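Local coordinates for ABC transporter substrate binding protein (Ribose) (Agrobacterium vitis, PDB 5DKV) that binds alpha-D-tagatopyranose and probably serves as the periplasmic sugar-binding component of an ABC transporter, at residues R29-P34 with D78-K83; A53-A58 with I279-V284; P85-I90 with I285-H290. All coordinates share one frame; numbering follows the deposited sequence.

Contact 1: R29-P34 with D78-K83; sequences RIALIP and DAVIAK
Arg29 reaches from the first strand of the chain to the backbone carbonyl of Lys83, and this is where the polar part of the contact lies. Both terminal nitrogens of its guanidinium converge end-on on one acceptor. NH2 of Arg29 makes the shorter and straighter bond to Lys83 O (2.9 Å, N-H...O angle 159°), while the bond from Arg29 NH1 to Lys83 O is longer (3.2 Å) and more bent. The oxygen sits at the edge of the guanidinium and almost in its plane, although the nitrogens are tilted somewhat from the carbonyl plane. A bend at chi3 (63°) turns the end of the arginine toward that carbonyl. NH1 also binds Lys84 O, a second backbone acceptor that helps to fix the rotation of the group. Lys83 starts toward Arg29 through CB, then leads its amine away to a weak hydrogen bond with Gln63.

The segments belong to the Rossmann-like first lobe of a type I periplasmic binding protein. Helix 70-81 is the connection in a beta-alpha-beta crossover from strand 59-62 to strand 87-90, and it passes over strand 29-33, which lies between those two in the sheet.

The apolar part is buried and centres on Val80. Val80 CG1 presses on Ala31 CB at 3.5 Å, tighter than ordinary carbon packing, and also comes near Ile33 CD1. Val80 CG2 meets Ile33 CD1 at 4.0 Å, the two side chains pointing at each other tip to tip. Leu32, between these two on the strand, faces the other way, toward Met45, His46 and Ala49 of helix 40-56.

Contact 2: A53-A58 with I279-V284; sequences AAAIGA and IGYYGV
Val284 has the most surface buried here, and its CG1 methyl does nearly all the touching. With CG1 anti to its backbone N (chi1 168°), the methyl is directed at the backbone of the facing helix, where Val284 CG1 rests 3.7 Å from Ala53 N and 3.9 Å from Ala53 CA. The neighbouring Ala53 CB is a little farther from Val284 CG1, at 4.3 Å. With only a methyl at Ala53, the CA atoms of Ala53 and Val284 are 6.4 Å apart.

The same methyl, Val284 CG1, is met by Ile56 CD1 at 4.1 Å, the two side chains crossing obliquely. Ile56 holds CG1 between its backbone N and carbonyl carbon (chi1 45°), and from there its CD1 reaches Val284 while its side chain also packs on Ile285 and Tyr288. Toward the more exposed margin, the hydroxyl end of Tyr281 comes alongside Ala55 in a loose contact, and the Tyr281 side chain also packs on Ala52.

No hydrogen bond joins the segments. Helix 40-56 gives out just beside the contact: Gly57 takes a positive phi (87°), and Ala58 N bonds back to Ala53 O at 2.9 Å.

Beneath the helix pair, Ala53 and Val284 both lean on Ile60 of the sheet. Two helices side by side on one face of a largely parallel sheet are characteristic of a Rossmann-like lobe. Helix 276-291 joins it late in the chain, after strand 270-273, as expected of the interlobe crossings in type I periplasmic binding proteins.

Contact 3: P85-I90 with I285-H290; sequences PDAILI and ISAYAH
Two alanine methyls meet at the heart of this contact, Ala87 CB on the strand and Ala287 CB on the helix, 4.1 Å apart. Each CB bond points at the opposite segment, and with no longer side chain intervening the CA atoms of Ala87 and Ala287 approach to 6.5 Å. Leu89, two residues further along the strand and therefore on the same face, adds a looser touch, with Leu89 CD2 4.4 Å from Ala287 CB. The other methyl stands farther off, Leu89 CD1 being 5.5 Å from Ala287 CB. Ile88, between the two on the strand, points away from the helix. All three touching residues are buried, and the contact is purely apolar.

Leu89 is packed in by a second shell. Its CG lies beside the backbone N (chi1 -50°), and an extended chi2 (-179°) carries the methyls out to the helix. There the branched end lies against the preceding turn, CD2 near the carbonyl oxygen of Gly283 and CD1 near the backbone N of Val284. Gly283 has no side chain to hold the leucine off. Within the sheet face, Leu89 also packs against Ile30 and Leu32, while Ala87 is covered further by Leu291 near the end of the helix.

Farther out, the backbone of strand 87-90 pairs through Ala87 and Leu89 with Ala31 at one edge, and through Ile88 with Pro111 and Ile113 at the other. Helix 276-291 lies over this strand, which runs between strands 29-33 and 112-115, and helix 40-56 adjoins it on the same face of the sheet.

Overall arrangement
All three contacts belong to the first lobe, and together they cover both faces of its sheet. Contact 1 places helix 70-81 on one face; contacts 2 and 3 share helix 276-291 on the other, where contact 2 joins it to a neighbouring helix and contact 3 to a strand. Contact 3 is wholly buried and apolar. Contact 2 is also apolar but grades outward to an exposed margin, whereas contact 1 combines a buried apolar patch with hydrogen bonds at its more exposed end. Contacts 1 and 3 are tied through adjacent strands 29-33 and 87-90, and Ile30, on the strand of contact 1, packs on Val284 and Ala58 of contact 2.

Contact 1: R29-P34 with D78-K83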
loop_
_atom_site.group_PDB
_atom_site.type_symbol
_atom_site.label_atom_id
_atom_site.label_comp_id
_atom_site.label_asym_id
_atom_site.label_seq_id
_atom_site.Cartn_x
_atom_site.Cartn_y
_atom_site.Cartn_z
ATOM N N ARG A 29 -19.210 -4.461 -16.118
ATOM C CA ARG A 29 -18.117 -5.355 -15.756
ATOM C C ARG A 29 -16.861 -4.523 -15.532
ATOM O O ARG A 29 -16.326 -3.927 -16.458
ATOM C CB ARG A 29 -17.906 -6.405 -16.843
ATOM C CG ARG A 29 -19.091 -7.349 -16.942
ATOM C CD ARG A 29 -19.155 -8.056 -18.278
ATOM N NE ARG A 29 -17.999 -8.919 -18.499
ATOM C CZ ARG A 29 -17.017 -8.668 -19.367
ATOM N NH1 ARG A 29 -17.033 -7.564 -20.106
ATOM N NH2 ARG A 29 -16.015 -9.533 -19.497
ATOM N N ILE A 30 -16.427 -4.456 -14.279
ATOM C CA ILE A 30 -15.301 -3.615 -13.887
ATOM C C ILE A 30 -14.155 -4.504 -13.432
ATOM O O ILE A 30 -14.322 -5.338 -12.542
ATOM C CB ILE A 30 -15.709 -2.637 -12.755
ATOM C CG1 ILE A 30 -16.817 -1.704 -13.236
ATOM C CG2 ILE A 30 -14.485 -1.832 -12.240
ATOM C CD1 ILE A 30 -17.521 -0.932 -12.113
ATOM N N ALA A 31 -12.999 -4.359 -14.069
ATOM C CA ALA A 31 -11.848 -5.189 -13.746
ATOM C C ALA A 31 -11.037 -4.591 -12.606
ATOM O O ALA A 31 -10.963 -3.370 -12.473
ATOM C CB ALA A 31 -10.983 -5.351 -14.942
ATOM N N LEU A 32 -10.464 -5.457 -11.782
ATOM C CA LEU A 32 -9.553 -5.048 -10.714
ATOM C C LEU A 32 -8.310 -5.905 -10.805
ATOM O O LEU A 32 -8.384 -7.119 -10.708
ATOM C CB LEU A 32 -10.210 -5.164 -9.333
ATOM C CG LEU A 32 -9.288 -4.908 -8.146
ATOM C CD1 LEU A 32 -8.625 -3.511 -8.180
ATOM C CD2 LEU A 32 -10.103 -5.100 -6.843
ATOM N N ILE A 33 -7.179 -5.240 -11.033
ATOM C CA ILE A 33 -5.883 -5.868 -11.158
ATOM C C ILE A 33 -4.994 -5.396 -9.988
ATOM O O ILE A 33 -4.534 -4.264 -9.964
ATOM C CB ILE A 33 -5.220 -5.528 -12.515
ATOM C CG1 ILE A 33 -6.105 -5.992 -13.677
ATOM C CG2 ILE A 33 -3.825 -6.204 -12.579
ATOM C CD1 ILE A 33 -5.633 -5.574 -15.065
ATOM N N PRO A 34 -4.775 -6.260 -8.996
ATOM C CA PRO A 34 -3.989 -5.852 -7.818
ATOM C C PRO A 34 -2.501 -5.824 -8.139
ATOM O O PRO A 34 -2.081 -6.282 -9.208
ATOM C CB PRO A 34 -4.296 -6.944 -6.802
ATOM C CG PRO A 34 -4.421 -8.161 -7.675
ATOM C CD PRO A 34 -5.156 -7.682 -8.925
ATOM N N ASP A 78 -3.045 -7.758 -20.110
ATOM C CA ASP A 78 -3.460 -8.084 -21.474
ATOM C C ASP A 78 -4.617 -9.086 -21.490
ATOM O O ASP A 78 -5.525 -8.952 -22.318
ATOM C CB ASP A 78 -2.271 -8.597 -22.287
ATOM C CG ASP A 78 -1.302 -7.472 -22.652
ATOM O OD1 ASP A 78 -1.740 -6.305 -22.666
ATOM O OD2 ASP A 78 -0.117 -7.742 -22.907
ATOM N N ALA A 79 -4.601 -10.067 -20.586
ATOM C CA ALA A 79 -5.682 -11.056 -20.542
ATOM C C ALA A 79 -6.981 -10.386 -20.148
ATOM O O ALA A 79 -8.062 -10.735 -20.643
ATOM C CB ALA A 79 -5.350 -12.189 -19.566
ATOM N N VAL A 80 -6.882 -9.405 -19.259
ATOM C CA VAL A 80 -8.059 -8.656 -18.850
ATOM C C VAL A 80 -8.585 -7.778 -19.993
ATOM O O VAL A 80 -9.781 -7.735 -20.222
ATOM C CB VAL A 80 -7.770 -7.803 -17.596
ATOM C CG1 VAL A 80 -8.874 -6.783 -17.339
ATOM C CG2 VAL A 80 -7.623 -8.728 -16.417
ATOM N N ILE A 81 -7.700 -7.085 -20.704
ATOM C CA ILE A 81 -8.112 -6.268 -21.845
ATOM C C ILE A 81 -8.930 -7.084 -22.846
ATOM O O ILE A 81 -9.919 -6.601 -23.405
ATOM C CB ILE A 81 -6.880 -5.636 -22.490
ATOM C CG1 ILE A 81 -6.357 -4.553 -21.550
ATOM C CG2 ILE A 81 -7.217 -4.988 -23.841
ATOM C CD1 ILE A 81 -5.028 -3.958 -21.969
ATOM N N ALA A 82 -8.554 -8.343 -23.022
ATOM C CA ALA A 82 -9.174 -9.177 -24.038
ATOM C C ALA A 82 -10.585 -9.594 -23.612
ATOM O O ALA A 82 -11.376 -10.042 -24.433
ATOM C CB ALA A 82 -8.310 -10.399 -24.314
ATOM N N LYS A 83 -10.891 -9.449 -22.323
ATOM C CA LYS A 83 -12.238 -9.717 -21.811
ATOM C C LYS A 83 -13.182 -8.513 -21.994
ATOM O O LYS A 83 -14.353 -8.569 -21.611
ATOM C CB LYS A 83 -12.159 -10.112 -20.332
ATOM C CG LYS A 83 -11.403 -11.398 -20.087
ATOM C CD LYS A 83 -11.555 -11.853 -18.651
ATOM C CE LYS A 83 -11.063 -13.278 -18.465
ATOM N NZ LYS A 83 -9.646 -13.349 -18.048
#

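Contact 2: A53-A58 with I279-V284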
loop_
_atom_site.group_PDB
_atom_site.type_symbol
_atom_site.label_atom_id
_atom_site.label_comp_id
_atom_site.label_asym_id
_atom_site.label_seq_id
_atom_site.Cartn_x
_atom_site.Cartn_y
_atom_site.Cartn_z
ATOM N N ALA A 53 -19.495 -2.958 -5.834
ATOM C CA ALA A 53 -20.072 -3.539 -7.040
ATOM C C ALA A 53 -21.494 -4.036 -6.766
ATOM O O ALA A 53 -22.411 -3.842 -7.580
ATOM C CB ALA A 53 -19.181 -4.705 -7.572
ATOM N N ALA A 54 -21.682 -4.677 -5.618
ATOM C CA ALA A 54 -23.014 -5.167 -5.256
ATOM C C ALA A 54 -23.993 -4.005 -5.126
ATOM O O ALA A 54 -25.179 -4.135 -5.465
ATOM C CB ALA A 54 -22.955 -5.959 -3.974
ATOM N N ALA A 55 -23.501 -2.873 -4.658
ATOM C CA ALA A 55 -24.351 -1.730 -4.400
ATOM C C ALA A 55 -24.868 -1.070 -5.677
ATOM O O ALA A 55 -25.997 -0.568 -5.688
ATOM C CB ALA A 55 -23.615 -0.731 -3.544
ATOM N N ILE A 56 -24.074 -1.072 -6.747
ATOM C CA ILE A 56 -24.497 -0.410 -7.984
ATOM C C ILE A 56 -24.692 -1.385 -9.140
ATOM O O ILE A 56 -24.902 -0.964 -10.281
ATOM C CB ILE A 56 -23.516 0.755 -8.397
ATOM C CG1 ILE A 56 -22.025 0.406 -8.288
ATOM C CG2 ILE A 56 -23.770 1.973 -7.519
ATOM C CD1 ILE A 56 -21.548 -0.667 -9.199
ATOM N N GLY A 57 -24.688 -2.683 -8.840
ATOM C CA GLY A 57 -25.126 -3.695 -9.786
ATOM C C GLY A 57 -24.088 -4.230 -10.759
ATOM O O GLY A 57 -24.454 -4.824 -11.780
ATOM N N ALA A 58 -22.804 -4.051 -10.431
ATOM C CA ALA A 58 -21.724 -4.435 -11.317
ATOM C C ALA A 58 -21.127 -5.788 -10.931
ATOM O O ALA A 58 -21.396 -6.313 -9.856
ATOM C CB ALA A 58 -20.639 -3.368 -11.313
ATOM N N ILE A 279 -10.359 2.235 -0.643
ATOM C CA ILE A 279 -9.765 2.421 -1.956
ATOM C C ILE A 279 -10.504 1.634 -3.012
ATOM O O ILE A 279 -10.842 2.176 -4.072
ATOM C CB ILE A 279 -8.270 2.033 -1.944
ATOM C CG1 ILE A 279 -7.510 2.997 -1.031
ATOM C CG2 ILE A 279 -7.695 2.050 -3.361
ATOM C CD1 ILE A 279 -6.079 2.568 -0.796
ATOM N N GLY A 280 -10.766 0.353 -2.744
ATOM C CA GLY A 280 -11.511 -0.463 -3.646
ATOM C C GLY A 280 -12.915 0.034 -3.907
ATOM O O GLY A 280 -13.384 0.014 -5.053
ATOM N N TYR A 281 -13.581 0.422 -2.832
ATOM C CA TYR A 281 -14.972 0.860 -2.855
ATOM C C TYR A 281 -15.097 2.101 -3.723
ATOM O O TYR A 281 -15.920 2.153 -4.638
ATOM C CB TYR A 281 -15.445 1.137 -1.432
ATOM C CG TYR A 281 -16.940 1.283 -1.273
ATOM C CD1 TYR A 281 -17.707 0.225 -0.835
ATOM C CD2 TYR A 281 -17.580 2.489 -1.549
ATOM C CE1 TYR A 281 -19.076 0.359 -0.681
ATOM C CE2 TYR A 281 -18.950 2.625 -1.393
ATOM C CZ TYR A 281 -19.685 1.562 -0.949
ATOM O OH TYR A 281 -21.057 1.696 -0.795
ATOM N N TYR A 282 -14.266 3.102 -3.442
ATOM C CA TYR A 282 -14.342 4.350 -4.195
ATOM C C TYR A 282 -13.844 4.160 -5.610
ATOM O O TYR A 282 -14.318 4.812 -6.527
ATOM C CB TYR A 282 -13.586 5.467 -3.484
ATOM C CG TYR A 282 -14.456 6.116 -2.426
ATOM C CD1 TYR A 282 -14.570 5.573 -1.151
ATOM C CD2 TYR A 282 -15.192 7.252 -2.714
ATOM C CE1 TYR A 282 -15.386 6.153 -0.200
ATOM C CE2 TYR A 282 -16.040 7.832 -1.758
ATOM C CZ TYR A 282 -16.118 7.288 -0.508
ATOM O OH TYR A 282 -16.929 7.881 0.432
ATOM N N GLY A 283 -12.930 3.221 -5.825
ATOM C CA GLY A 283 -12.568 2.889 -7.196
ATOM C C GLY A 283 -13.743 2.390 -8.022
ATOM O O GLY A 283 -13.940 2.842 -9.145
ATOM N N VAL A 284 -14.510 1.436 -7.500
ATOM C CA VAL A 284 -15.653 0.909 -8.237
ATOM C C VAL A 284 -16.741 1.960 -8.408
ATOM O O VAL A 284 -17.287 2.101 -9.505
ATOM C CB VAL A 284 -16.222 -0.333 -7.554
ATOM C CG1 VAL A 284 -17.586 -0.730 -8.148
ATOM C CG2 VAL A 284 -15.235 -1.458 -7.687
#

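Contact 3: P85-I90 with I285-H290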
loop_
_atom_site.group_PDB
_atom_site.type_symbol
_atom_site.label_atom_id
_atom_site.label_comp_id
_atom_site.label_asym_id
_atom_site.label_seq_id
_atom_site.Cartn_x
_atom_site.Cartn_y
_atom_site.Cartn_z
ATOM N N PRO A 85 -13.515 -5.469 -20.590
ATOM C CA PRO A 85 -14.235 -4.920 -19.447
ATOM C C PRO A 85 -14.700 -3.510 -19.734
ATOM O O PRO A 85 -14.133 -2.855 -20.615
ATOM C CB PRO A 85 -13.191 -4.948 -18.340
ATOM C CG PRO A 85 -11.927 -4.699 -19.048
ATOM C CD PRO A 85 -12.060 -5.460 -20.349
ATOM N N ASP A 86 -15.720 -3.053 -19.012
ATOM C CA ASP A 86 -16.219 -1.684 -19.192
ATOM C C ASP A 86 -15.263 -0.630 -18.617
ATOM O O ASP A 86 -15.217 0.521 -19.093
ATOM C CB ASP A 86 -17.615 -1.558 -18.556
ATOM C CG ASP A 86 -18.644 -2.440 -19.252
ATOM O OD1 ASP A 86 -18.814 -2.286 -20.482
ATOM O OD2 ASP A 86 -19.248 -3.312 -18.588
ATOM N N ALA A 87 -14.534 -1.020 -17.574
ATOM C CA ALA A 87 -13.499 -0.172 -16.977
ATOM C C ALA A 87 -12.450 -1.026 -16.287
ATOM O O ALA A 87 -12.714 -2.199 -15.984
ATOM C CB ALA A 87 -14.134 0.819 -15.989
ATOM N N ILE A 88 -11.252 -0.454 -16.079
ATOM C CA ILE A 88 -10.165 -1.143 -15.369
ATOM C C ILE A 88 -9.707 -0.332 -14.175
ATOM O O ILE A 88 -9.400 0.862 -14.296
ATOM C CB ILE A 88 -8.937 -1.395 -16.290
ATOM C CG1 ILE A 88 -9.318 -2.348 -17.416
ATOM C CG2 ILE A 88 -7.730 -1.931 -15.487
ATOM C CD1 ILE A 88 -8.341 -2.352 -18.601
ATOM N N LEU A 89 -9.699 -0.979 -13.015
ATOM C CA LEU A 89 -8.986 -0.511 -11.844
ATOM C C LEU A 89 -7.675 -1.298 -11.751
ATOM O O LEU A 89 -7.692 -2.529 -11.814
ATOM C CB LEU A 89 -9.802 -0.739 -10.586
ATOM C CG LEU A 89 -11.260 -0.248 -10.593
ATOM C CD1 LEU A 89 -11.927 -0.536 -9.259
ATOM C CD2 LEU A 89 -11.360 1.219 -10.854
ATOM N N ILE A 90 -6.544 -0.616 -11.613
ATOM C CA ILE A 90 -5.283 -1.328 -11.524
ATOM C C ILE A 90 -4.316 -0.643 -10.558
ATOM O O ILE A 90 -4.258 0.583 -10.443
ATOM C CB ILE A 90 -4.629 -1.463 -12.922
ATOM C CG1 ILE A 90 -3.276 -2.169 -12.820
ATOM C CG2 ILE A 90 -4.448 -0.104 -13.523
ATOM C CD1 ILE A 90 -2.743 -2.634 -14.169
ATOM N N ILE A 285 -17.086 2.685 -7.343
ATOM C CA ILE A 285 -18.110 3.723 -7.489
ATOM C C ILE A 285 -17.701 4.794 -8.506
ATOM O O ILE A 285 -18.515 5.247 -9.288
ATOM C CB ILE A 285 -18.429 4.408 -6.160
ATOM C CG1 ILE A 285 -18.991 3.396 -5.143
ATOM C CG2 ILE A 285 -19.440 5.522 -6.380
ATOM C CD1 ILE A 285 -20.313 2.722 -5.560
ATOM N N SER A 286 -16.432 5.211 -8.483
ATOM C CA SER A 286 -15.951 6.204 -9.432
ATOM C C SER A 286 -16.004 5.669 -10.866
ATOM O O SER A 286 -16.330 6.380 -11.806
ATOM C CB SER A 286 -14.521 6.627 -9.069
ATOM O OG SER A 286 -14.476 7.243 -7.778
ATOM N N ALA A 287 -15.669 4.394 -11.051
ATOM C CA ALA A 287 -15.794 3.821 -12.394
ATOM C C ALA A 287 -17.245 3.838 -12.847
ATOM O O ALA A 287 -17.532 4.197 -13.982
ATOM C CB ALA A 287 -15.273 2.428 -12.447
ATOM N N TYR A 288 -18.148 3.489 -11.934
ATOM C CA TYR A 288 -19.569 3.462 -12.268
ATOM C C TYR A 288 -20.064 4.868 -12.668
ATOM O O TYR A 288 -20.780 5.049 -13.671
ATOM C CB TYR A 288 -20.380 2.922 -11.082
ATOM C CG TYR A 288 -21.847 2.989 -11.358
ATOM C CD1 TYR A 288 -22.472 1.969 -12.039
ATOM C CD2 TYR A 288 -22.590 4.091 -10.998
ATOM C CE1 TYR A 288 -23.818 2.036 -12.334
ATOM C CE2 TYR A 288 -23.936 4.166 -11.290
ATOM C CZ TYR A 288 -24.548 3.139 -11.951
ATOM O OH TYR A 288 -25.901 3.209 -12.278
ATOM N N ALA A 289 -19.662 5.847 -11.867
ATOM C CA ALA A 289 -20.027 7.239 -12.083
ATOM C C ALA A 289 -19.536 7.673 -13.464
ATOM O O ALA A 289 -20.288 8.205 -14.258
ATOM C CB ALA A 289 -19.443 8.127 -10.995
ATOM N N HIS A 290 -18.278 7.392 -13.758
ATOM C CA HIS A 290 -17.765 7.710 -15.081
ATOM C C HIS A 290 -18.572 7.067 -16.214
ATOM O O HIS A 290 -18.903 7.708 -17.221
ATOM C CB HIS A 290 -16.313 7.274 -15.233
ATOM C CG HIS A 290 -15.804 7.473 -16.624
ATOM N ND1 HIS A 290 -15.461 8.719 -17.108
ATOM C CD2 HIS A 290 -15.629 6.606 -17.649
ATOM C CE1 HIS A 290 -15.087 8.609 -18.371
ATOM N NE2 HIS A 290 -15.178 7.338 -18.723
#